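PDB 2VOS: folylpolyglutamate synthase protein FOLC from Mycobacterium tuberculosis, which probably catalyses ATP-dependent addition of L-glutamate to dihydropteroate, giving dihydrofolate, and to tetrahydrofolate, giving its polyglutamate forms. Local coordinates for residues 219-224 with 228-233; 173-178 with 182-187; 255-258 with 262-265; 83-88 with 307-312. All coordinates share one frame; numbering follows the deposited sequence.

Contacts 1, 2 and 3 all reach the mixed eight-stranded sheet of the ATP-binding domain, and contact 4 packs two helices beside it. Contacts 2 and 4 are buried. Contacts 1 and 3 are only partly buried and lie toward the sheet edge formed by strand 255-258. In contact 2 the buried Asp182 carboxylate ties the loop, while Glu174 binds cobalt beside ADP. Contact 1 rests on a threonine hydroxyl and a water, with a long salt bridge at its rim. Contact 3 has a two-pronged salt bridge, and contact 4 is purely apolar. Val233 of contact 1 and Phe263 of contact 3 both touch Ala307 of contact 4. Ile219 of contact 1 packs on Val175 of contact 2.

Contact 1 of 4, residues 219-224 with 228-233; sequences IITRAP and PDTVAV
Ile220 to Ala223 and Pro228 to Ala232 run antiparallel, their end-to-end directions 178° apart. CA of Ala223 lies 5.3 Å from CA of Asp229. The pair is wider at the other end, where CA of Ile220 is 6.5 Å from CA of Ala232. No backbone-to-backbone hydrogen bond joins the segments. A side chain does so: Thr230 OG1 donates to Thr221 O at 2.5 Å, a short bond nearly along the C=O axis. OG1 stands beside its own backbone N and anti to its carbonyl carbon (chi1 -66°), which turns the hydroxyl to the other segment. One water accepts from both Ala223 N and Thr230 N and so bridges the backbones. It also lies within hydrogen-bonding reach of Asp229 OD1, 3.2 Å away. CB of Ala223, turned toward the other segment, makes a close van der Waals contact with Pro228 O at 3.2 Å. The main partner of Arg222 is Asp253. Asp229 adds a long salt bridge, Arg222 NH1 to Asp229 OD1 at 3.7 Å. OD1 meets the guanidinium edge in its plane, with the carboxylate turned 43° from it. The inner end is apolar, with Ile220 CD1 at 4.0 Å from Ala232 CB. Thr221 OG1 bonds to Asn188. The loop closes the return of a beta-alpha-beta crossover from strand 191-194 through helix 209-217 into strand 231-234. Strand 255-258 flanks it, and Val231 and Val233 pack on helix 296-312.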
loop_
_atom_site.group_PDB
_atom_site.type_symbol
_atom_site.label_atom_id
_atom_site.label_comp_id
_atom_site.label_asym_id
_atom_site.label_seq_id
_atom_site.Cartn_x
_atom_site.Cartn_y
_atom_site.Cartn_z
ATOM N N ILE A 219 0.404 15.508 7.274
ATOM C CA ILE A 219 1.722 14.962 7.575
ATOM C C ILE A 219 2.849 15.918 7.142
ATOM O O ILE A 219 4.046 15.658 7.399
ATOM C CB ILE A 219 1.947 13.519 6.956
ATOM C CG1 ILE A 219 2.061 13.597 5.408
ATOM C CG2 ILE A 219 0.850 12.544 7.455
ATOM C CD1 ILE A 219 2.822 12.400 4.783
ATOM N N ILE A 220 2.490 16.988 6.443
ATOM C CA ILE A 220 3.500 17.964 6.045
ATOM C C ILE A 220 3.624 18.947 7.229
ATOM O O ILE A 220 2.695 19.732 7.460
ATOM C CB ILE A 220 3.038 18.762 4.765
ATOM C CG1 ILE A 220 2.738 17.821 3.573
ATOM C CG2 ILE A 220 4.069 19.831 4.369
ATOM C CD1 ILE A 220 1.850 18.471 2.458
ATOM N N THR A 221 4.743 18.930 7.962
ATOM C CA THR A 221 4.868 19.707 9.212
ATOM C C THR A 221 6.033 20.683 9.139
ATOM O O THR A 221 7.012 20.407 8.426
ATOM C CB THR A 221 5.087 18.763 10.422
ATOM O OG1 THR A 221 6.315 18.066 10.237
ATOM C CG2 THR A 221 4.011 17.705 10.481
ATOM N N ARG A 222 5.965 21.788 9.869
ATOM C CA ARG A 222 7.077 22.750 9.895
ATOM C C ARG A 222 8.294 22.101 10.571
ATOM O O ARG A 222 8.153 21.419 11.587
ATOM C CB ARG A 222 6.663 24.023 10.617
ATOM C CG ARG A 222 7.796 25.085 10.733
ATOM C CD ARG A 222 7.241 26.497 11.021
ATOM N NE ARG A 222 8.267 27.542 11.210
ATOM C CZ ARG A 222 9.316 27.782 10.407
ATOM N NH1 ARG A 222 9.550 27.027 9.334
ATOM N NH2 ARG A 222 10.157 28.786 10.685
ATOM N N ALA A 223 9.476 22.263 9.988
ATOM C CA ALA A 223 10.714 21.696 10.543
ATOM C C ALA A 223 11.169 22.497 11.784
ATOM O O ALA A 223 10.854 23.695 11.904
ATOM C CB ALA A 223 11.816 21.712 9.485
ATOM N N PRO A 224 11.935 21.854 12.686
ATOM C CA PRO A 224 12.342 22.497 13.957
ATOM C C PRO A 224 13.102 23.823 13.785
ATOM O O PRO A 224 13.640 24.087 12.697
ATOM C CB PRO A 224 13.234 21.437 14.623
ATOM C CG PRO A 224 12.843 20.128 13.993
ATOM C CD PRO A 224 12.443 20.473 12.568
ATOM N N PRO A 228 16.884 22.061 7.804
ATOM C CA PRO A 228 16.316 22.450 6.525
ATOM C C PRO A 228 14.794 22.380 6.617
ATOM O O PRO A 228 14.280 21.595 7.429
ATOM C CB PRO A 228 16.826 21.356 5.578
ATOM C CG PRO A 228 17.953 20.688 6.316
ATOM C CD PRO A 228 17.536 20.744 7.736
ATOM N N ASP A 229 14.084 23.184 5.815
ATOM C CA ASP A 229 12.625 23.121 5.761
ATOM C C ASP A 229 12.151 21.755 5.250
ATOM O O ASP A 229 12.844 21.077 4.486
ATOM C CB ASP A 229 12.032 24.198 4.851
ATOM C CG ASP A 229 12.039 25.595 5.486
ATOM O OD1 ASP A 229 11.749 25.730 6.711
ATOM O OD2 ASP A 229 12.291 26.566 4.733
ATOM N N THR A 230 10.948 21.380 5.679
ATOM C CA THR A 230 10.327 20.132 5.244
ATOM C C THR A 230 10.165 20.191 3.735
ATOM O O THR A 230 10.018 21.280 3.159
ATOM C CB THR A 230 8.961 19.927 5.945
ATOM O OG1 THR A 230 9.184 19.738 7.352
ATOM C CG2 THR A 230 8.203 18.675 5.398
ATOM N N VAL A 231 10.234 19.045 3.074
ATOM C CA VAL A 231 9.972 19.012 1.639
ATOM C C VAL A 231 8.736 18.170 1.435
ATOM O O VAL A 231 8.717 17.048 1.922
ATOM C CB VAL A 231 11.125 18.329 0.877
ATOM C CG1 VAL A 231 10.825 18.286 -0.576
ATOM C CG2 VAL A 231 12.427 19.048 1.100
ATOM N N ALA A 232 7.742 18.685 0.707
ATOM C CA ALA A 232 6.570 17.930 0.312
ATOM C C ALA A 232 6.769 17.509 -1.148
ATOM O O ALA A 232 6.993 18.349 -2.048
ATOM C CB ALA A 232 5.286 18.793 0.426
ATOM N N VAL A 233 6.712 16.216 -1.383
ATOM C CA VAL A 233 6.889 15.671 -2.722
ATOM C C VAL A 233 5.553 15.083 -3.182
ATOM O O VAL A 233 5.047 14.156 -2.585
ATOM C CB VAL A 233 7.951 14.552 -2.723
ATOM C CG1 VAL A 233 8.276 14.137 -4.155
ATOM C CG2 VAL A 233 9.225 15.069 -2.036
HETATM O O HOH W 1 9.573 23.436 7.233
#

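Contact 2 of 4, residues 173-178 with 182-187; sequences VEVGMG and DATNVI. With CO (cobalt (II) ion), chain E.
Asp182 binds the backbone of Gly176 and Met177, a selenomethionine here, through its carboxylate. Met177 N donates to Asp182 OD1 at 2.9 Å, and Gly176 N donates to Asp182 OD2 at 3.2 Å. Both donors stand well out of the carboxylate plane, by 57° and 45°. CG of Asp182 is anti to the backbone N (chi1 -176°), which carries the group across to the other segment. OD2 takes two more bonds from its own segment. Thr184 OG1 donates to the anti lone pair of Asp182 OD2 at 2.5 Å, and Thr184 N closes an Asx turn on the same oxygen. Thr184 OG1 bonds to His68. A type I turn runs from Asp182 to Asn185. Beyond these bonds, Val175 CG1 lies 3.7 Å from Asp182 CG. Val173 CG1 slides past Thr184, 3.6 Å from its CB. Val173 and Ile187 meet tip to tip, with Ile187 CD1 4.0 Å from Val173 CB. Glu174 points the other way and binds cobalt through OE2 at 2.2 Å, with Thr76, Ser98 O and waters. Three donors on OD2 and the bond from Met177 N to OD1 would probably favour a charged Asp182. These bonds fix the loop after Glu174, the cobalt ligand that touches ADP.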
loop_
_atom_site.group_PDB
_atom_site.type_symbol
_atom_site.label_atom_id
_atom_site.label_comp_id
_atom_site.label_asym_id
_atom_site.label_seq_id
_atom_site.Cartn_x
_atom_site.Cartn_y
_atom_site.Cartn_z
ATOM N N VAL A 173 7.885 5.566 6.385
ATOM C CA VAL A 173 6.727 5.392 7.263
ATOM C C VAL A 173 5.456 5.644 6.484
ATOM O O VAL A 173 5.207 6.781 6.020
ATOM C CB VAL A 173 6.790 6.397 8.420
ATOM C CG1 VAL A 173 5.468 6.242 9.317
ATOM C CG2 VAL A 173 8.100 6.165 9.249
ATOM N N GLU A 174 4.624 4.622 6.328
ATOM C CA GLU A 174 3.383 4.801 5.609
ATOM C C GLU A 174 2.256 5.150 6.606
ATOM O O GLU A 174 2.116 4.506 7.631
ATOM C CB GLU A 174 3.002 3.504 4.886
ATOM C CG GLU A 174 1.645 3.497 4.279
ATOM C CD GLU A 174 1.321 2.194 3.525
ATOM O OE1 GLU A 174 2.106 1.225 3.517
ATOM O OE2 GLU A 174 0.246 2.159 2.912
ATOM N N VAL A 175 1.440 6.140 6.272
ATOM C CA VAL A 175 0.220 6.449 7.036
ATOM C C VAL A 175 -0.733 5.241 7.079
ATOM O O VAL A 175 -0.894 4.520 6.081
ATOM C CB VAL A 175 -0.456 7.737 6.385
ATOM C CG1 VAL A 175 -1.832 7.977 6.877
ATOM C CG2 VAL A 175 0.389 8.961 6.755
ATOM N N GLY A 176 -1.331 4.981 8.248
ATOM C CA GLY A 176 -2.397 3.987 8.370
ATOM C C GLY A 176 -3.622 4.485 7.626
ATOM O O GLY A 176 -4.134 3.813 6.726
HETATM N N MSE A 177 -4.082 5.687 7.950
HETATM C CA MSE A 177 -5.252 6.206 7.258
HETATM C C MSE A 177 -5.237 7.741 7.375
HETATM O O MSE A 177 -4.852 8.252 8.435
HETATM C CB MSE A 177 -6.463 5.614 7.961
HETATM C CG MSE A 177 -7.773 6.117 7.618
HETATM SE SE MSE A 177 -8.990 4.754 8.529
HETATM C CE MSE A 177 -9.093 3.484 7.031
ATOM N N GLY A 178 -5.639 8.476 6.324
ATOM C CA GLY A 178 -5.686 9.975 6.407
ATOM C C GLY A 178 -4.262 10.516 6.564
ATOM O O GLY A 178 -3.430 10.299 5.687
ATOM N N ASP A 182 -3.401 10.523 12.102
ATOM C CA ASP A 182 -2.965 9.116 12.050
ATOM C C ASP A 182 -1.901 8.899 13.146
ATOM O O ASP A 182 -1.122 9.811 13.428
ATOM C CB ASP A 182 -2.322 8.819 10.660
ATOM C CG ASP A 182 -1.951 7.374 10.510
ATOM O OD1 ASP A 182 -2.912 6.556 10.444
ATOM O OD2 ASP A 182 -0.724 7.066 10.564
ATOM N N ALA A 183 -1.826 7.697 13.716
ATOM C CA ALA A 183 -0.868 7.401 14.781
ATOM C C ALA A 183 0.597 7.655 14.356
ATOM O O ALA A 183 1.432 7.942 15.204
ATOM C CB ALA A 183 -1.037 5.896 15.288
ATOM N N THR A 184 0.904 7.580 13.058
ATOM C CA THR A 184 2.296 7.772 12.615
ATOM C C THR A 184 2.674 9.253 12.672
ATOM O O THR A 184 3.844 9.597 12.517
ATOM C CB THR A 184 2.500 7.311 11.112
ATOM O OG1 THR A 184 1.590 8.022 10.243
ATOM C CG2 THR A 184 2.204 5.791 10.973
ATOM N N ASN A 185 1.688 10.128 12.874
ATOM C CA ASN A 185 1.955 11.557 12.668
ATOM C C ASN A 185 2.599 12.213 13.914
ATOM O O ASN A 185 2.191 13.270 14.339
ATOM C CB ASN A 185 0.688 12.290 12.235
ATOM C CG ASN A 185 0.988 13.640 11.594
ATOM O OD1 ASN A 185 2.050 13.814 10.993
ATOM N ND2 ASN A 185 0.060 14.584 11.705
ATOM N N VAL A 186 3.622 11.588 14.468
ATOM C CA VAL A 186 4.325 12.103 15.617
ATOM C C VAL A 186 5.818 12.161 15.282
ATOM O O VAL A 186 6.653 12.121 16.195
ATOM C CB VAL A 186 4.140 11.139 16.863
ATOM C CG1 VAL A 186 2.772 11.314 17.413
ATOM C CG2 VAL A 186 4.353 9.651 16.463
ATOM N N ILE A 187 6.157 12.225 13.981
ATOM C CA ILE A 187 7.546 12.150 13.555
ATOM C C ILE A 187 8.171 13.413 12.921
ATOM O O ILE A 187 9.449 13.474 12.812
ATOM C CB ILE A 187 7.781 10.986 12.614
ATOM C CG1 ILE A 187 6.774 10.988 11.450
ATOM C CG2 ILE A 187 7.667 9.721 13.413
ATOM C CD1 ILE A 187 7.031 9.805 10.420
HETATM CO CO CO E . -0.726 0.524 1.887
HETATM O O HOH W 2 -2.676 1.238 2.482
HETATM O O HOH W 3 -1.575 -1.136 0.912
#

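Contact 3 of 4, residues 255-258 with 262-265; sequences SVAR and EFAV
Arg258 and Glu262 lie side-on, their guanidinium and carboxylate planes only 3° apart. Two nitrogens grip two oxygens. Arg258 NE donates to Glu262 OE1 at 3.1 Å, and Arg258 NH2 donates to Glu262 OE2 at 3.2 Å. Each oxygen uses its syn lone pair. The Arg258 chain bends at chi3 (-65°) and the Glu262 chain at chi2 (67°), and these bends bring the flat groups edge to edge. The anti lone pair of OE1 is used too: Arg258 N donates to Glu262 OE1 at 2.6 Å, a short, bent bond. OE1 therefore holds both the backbone and the side chain of one arginine. In return Glu262 N donates to Arg258 O at 2.9 Å. This two-way pairing closes the short connection between the segments. Arg258 O is over one face of the Phe263 ring, while Ala257 O is at the ring edge, 3.5 Å from Phe263 CE1. Ala257 CB packs on the same CE1 at 3.9 Å. Strand 255-258 is an outermost strand of the large sheet, beside strand 231-234, and the chain leaves here for the three-stranded sheet starting at strand 264-271. Phe263 packs on Val233 and helix 296-312, and Val256 on helix 239-251.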
loop_
_atom_site.group_PDB
_atom_site.type_symbol
_atom_site.label_atom_id
_atom_site.label_comp_id
_atom_site.label_asym_id
_atom_site.label_seq_id
_atom_site.Cartn_x
_atom_site.Cartn_y
_atom_site.Cartn_z
ATOM N N SER A 255 9.105 23.263 1.227
ATOM C CA SER A 255 9.469 23.305 -0.196
ATOM C C SER A 255 8.652 22.257 -0.932
ATOM O O SER A 255 8.455 21.168 -0.397
ATOM C CB SER A 255 10.923 22.922 -0.379
ATOM O OG SER A 255 11.751 23.807 0.329
ATOM N N VAL A 256 8.226 22.529 -2.154
ATOM C CA VAL A 256 7.392 21.595 -2.839
ATOM C C VAL A 256 8.024 21.107 -4.134
ATOM O O VAL A 256 8.592 21.899 -4.869
ATOM C CB VAL A 256 6.039 22.220 -3.164
ATOM C CG1 VAL A 256 5.265 21.265 -4.046
ATOM C CG2 VAL A 256 5.241 22.532 -1.854
ATOM N N ALA A 257 7.924 19.807 -4.407
ATOM C CA ALA A 257 8.322 19.237 -5.693
ATOM C C ALA A 257 7.081 18.512 -6.205
ATOM O O ALA A 257 6.522 17.655 -5.492
ATOM C CB ALA A 257 9.477 18.225 -5.466
ATOM N N ARG A 258 6.679 18.781 -7.443
ATOM C CA ARG A 258 5.406 18.226 -7.922
ATOM C C ARG A 258 5.631 17.417 -9.166
ATOM O O ARG A 258 6.324 17.900 -10.073
ATOM C CB ARG A 258 4.442 19.356 -8.309
ATOM C CG ARG A 258 4.019 20.199 -7.145
ATOM C CD ARG A 258 3.505 21.588 -7.640
ATOM N NE ARG A 258 4.604 22.327 -8.251
ATOM C CZ ARG A 258 4.455 23.400 -9.029
ATOM N NH1 ARG A 258 3.235 23.878 -9.295
ATOM N NH2 ARG A 258 5.532 23.999 -9.533
ATOM N N GLU A 262 8.549 19.428 -11.239
ATOM C CA GLU A 262 9.904 19.319 -10.730
ATOM C C GLU A 262 10.497 17.977 -11.085
ATOM O O GLU A 262 11.690 17.837 -11.055
ATOM C CB GLU A 262 9.945 19.512 -9.193
ATOM C CG GLU A 262 9.833 20.978 -8.698
ATOM C CD GLU A 262 8.467 21.607 -8.980
ATOM O OE1 GLU A 262 7.454 21.042 -8.539
ATOM O OE2 GLU A 262 8.395 22.663 -9.670
ATOM N N PHE A 263 9.668 16.996 -11.427
ATOM C CA PHE A 263 10.124 15.652 -11.837
ATOM C C PHE A 263 9.032 14.984 -12.687
ATOM O O PHE A 263 7.861 15.406 -12.638
ATOM C CB PHE A 263 10.466 14.775 -10.611
ATOM C CG PHE A 263 9.321 14.596 -9.652
ATOM C CD1 PHE A 263 9.088 15.543 -8.621
ATOM C CD2 PHE A 263 8.510 13.499 -9.728
ATOM C CE1 PHE A 263 8.018 15.361 -7.692
ATOM C CE2 PHE A 263 7.400 13.320 -8.810
ATOM C CZ PHE A 263 7.167 14.244 -7.824
ATOM N N ALA A 264 9.374 13.942 -13.449
ATOM C CA ALA A 264 8.389 13.335 -14.380
ATOM C C ALA A 264 8.886 12.029 -14.942
ATOM O O ALA A 264 10.091 11.803 -15.023
ATOM C CB ALA A 264 8.095 14.296 -15.565
ATOM N N VAL A 265 7.962 11.165 -15.346
ATOM C CA VAL A 265 8.331 10.052 -16.204
ATOM C C VAL A 265 8.503 10.611 -17.613
ATOM O O VAL A 265 7.553 11.144 -18.182
ATOM C CB VAL A 265 7.221 9.069 -16.270
ATOM C CG1 VAL A 265 7.640 7.945 -17.184
ATOM C CG2 VAL A 265 6.931 8.550 -14.843
#

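Contact 4 of 4, residues 83-88 with 307-312; sequences DALVTA and ASVEAF
Val309 meets Leu85 and Val86 through a single methyl, CG2. That methyl is 3.9 Å from Leu85 CB and equally far from Val86 CG2. Leu85 CD1 also touches it, so it rests among three carbon atoms of two successive residues. Val86 and Val309 share one rotamer, with CG2 anti to the carbonyl carbon (chi1 169° in each). This turns the two CG2 methyls to one another. The side chains of Leu85 and Val86 both pass obliquely across Val309. The two segments come nearest at Val86 and Val309, with their CA atoms 6.9 Å apart. Further out, Val86 packs on Val170 and Arg91, and Val309 on Leu89. Asp83 forms a salt bridge with Arg95 and a hydrogen bond with Thr93, joining helix 75-88 to strand 93-96. On the other helix, Glu310 bonds to Leu282 N, Gly283 N and Tyr286 OH. Ser308 and Phe312 pack on strand 191-194. The contact joins helix 75-88, whose start binds ADP, to helix 296-312, which carries the ADP-binding Asn301. Asp83, Ser308 and Glu310 have their polar partners elsewhere. With no hydrogen bond between the segments, this small buried patch rests on shape fit and the burial of methyl and methylene groups.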
loop_
_atom_site.group_PDB
_atom_site.type_symbol
_atom_site.label_atom_id
_atom_site.label_comp_id
_atom_site.label_asym_id
_atom_site.label_seq_id
_atom_site.Cartn_x
_atom_site.Cartn_y
_atom_site.Cartn_z
ATOM N N ASP A 83 12.412 2.458 0.193
ATOM C CA ASP A 83 13.270 1.540 0.927
ATOM C C ASP A 83 14.350 0.949 -0.013
ATOM O O ASP A 83 15.585 0.935 0.273
ATOM C CB ASP A 83 12.377 0.421 1.519
ATOM C CG ASP A 83 13.109 -0.441 2.539
ATOM O OD1 ASP A 83 14.370 -0.386 2.555
ATOM O OD2 ASP A 83 12.432 -1.191 3.306
ATOM N N ALA A 84 13.915 0.429 -1.147
ATOM C CA ALA A 84 14.871 -0.143 -2.087
ATOM C C ALA A 84 15.978 0.863 -2.502
ATOM O O ALA A 84 17.166 0.494 -2.569
ATOM C CB ALA A 84 14.134 -0.663 -3.358
ATOM N N LEU A 85 15.578 2.092 -2.856
ATOM C CA LEU A 85 16.535 3.133 -3.271
ATOM C C LEU A 85 17.495 3.507 -2.112
ATOM O O LEU A 85 18.713 3.581 -2.298
ATOM C CB LEU A 85 15.777 4.383 -3.743
ATOM C CG LEU A 85 15.013 4.252 -5.068
ATOM C CD1 LEU A 85 14.089 5.486 -5.217
ATOM C CD2 LEU A 85 15.977 4.210 -6.298
ATOM N N VAL A 86 16.976 3.714 -0.898
ATOM C CA VAL A 86 17.832 4.089 0.218
ATOM C C VAL A 86 18.805 2.935 0.557
ATOM O O VAL A 86 20.037 3.146 0.885
ATOM C CB VAL A 86 16.985 4.498 1.442
ATOM C CG1 VAL A 86 17.867 4.634 2.711
ATOM C CG2 VAL A 86 16.187 5.750 1.110
ATOM N N THR A 87 18.318 1.713 0.437
ATOM C CA THR A 87 19.150 0.530 0.677
ATOM C C THR A 87 20.271 0.381 -0.402
ATOM O O THR A 87 21.396 -0.019 -0.096
ATOM C CB THR A 87 18.229 -0.765 0.688
ATOM O OG1 THR A 87 17.318 -0.682 1.829
ATOM C CG2 THR A 87 19.085 -2.025 0.794
ATOM N N ALA A 88 19.927 0.638 -1.653
ATOM C CA ALA A 88 20.889 0.658 -2.796
ATOM C C ALA A 88 21.961 1.758 -2.583
ATOM O O ALA A 88 23.088 1.662 -3.127
ATOM C CB ALA A 88 20.145 0.944 -4.128
ATOM N N ALA A 307 12.134 11.067 -6.528
ATOM C CA ALA A 307 12.149 12.461 -6.087
ATOM C C ALA A 307 12.180 12.539 -4.550
ATOM O O ALA A 307 12.944 13.329 -3.977
ATOM C CB ALA A 307 10.923 13.210 -6.662
ATOM N N SER A 308 11.466 11.654 -3.862
ATOM C CA SER A 308 11.470 11.652 -2.392
ATOM C C SER A 308 12.863 11.310 -1.817
ATOM O O SER A 308 13.302 11.884 -0.818
ATOM C CB SER A 308 10.457 10.623 -1.858
ATOM O OG SER A 308 9.156 10.943 -2.336
ATOM N N VAL A 309 13.530 10.341 -2.433
ATOM C CA VAL A 309 14.849 9.912 -1.949
ATOM C C VAL A 309 15.887 11.006 -2.290
ATOM O O VAL A 309 16.780 11.307 -1.469
ATOM C CB VAL A 309 15.241 8.561 -2.505
ATOM C CG1 VAL A 309 16.719 8.293 -2.203
ATOM C CG2 VAL A 309 14.358 7.491 -1.840
ATOM N N GLU A 310 15.724 11.633 -3.465
ATOM C CA GLU A 310 16.573 12.763 -3.875
ATOM C C GLU A 310 16.412 13.879 -2.864
ATOM O O GLU A 310 17.421 14.456 -2.399
ATOM C CB GLU A 310 16.175 13.266 -5.257
ATOM C CG GLU A 310 16.675 12.358 -6.366
ATOM C CD GLU A 310 16.300 12.920 -7.703
ATOM O OE1 GLU A 310 15.087 13.121 -7.927
ATOM O OE2 GLU A 310 17.209 13.287 -8.491
ATOM N N ALA A 311 15.167 14.200 -2.531
ATOM C CA ALA A 311 14.871 15.288 -1.575
ATOM C C ALA A 311 15.506 14.987 -0.222
ATOM O O ALA A 311 16.177 15.847 0.356
ATOM C CB ALA A 311 13.385 15.450 -1.379
ATOM N N PHE A 312 15.330 13.758 0.257
ATOM C CA PHE A 312 15.895 13.324 1.521
ATOM C C PHE A 312 17.406 13.538 1.585
ATOM O O PHE A 312 17.922 13.992 2.594
ATOM C CB PHE A 312 15.588 11.844 1.781
ATOM C CG PHE A 312 16.115 11.367 3.075
ATOM C CD1 PHE A 312 15.434 11.625 4.265
ATOM C CD2 PHE A 312 17.315 10.707 3.128
ATOM C CE1 PHE A 312 15.969 11.196 5.491
ATOM C CE2 PHE A 312 17.847 10.262 4.342
ATOM C CZ PHE A 312 17.183 10.513 5.526
#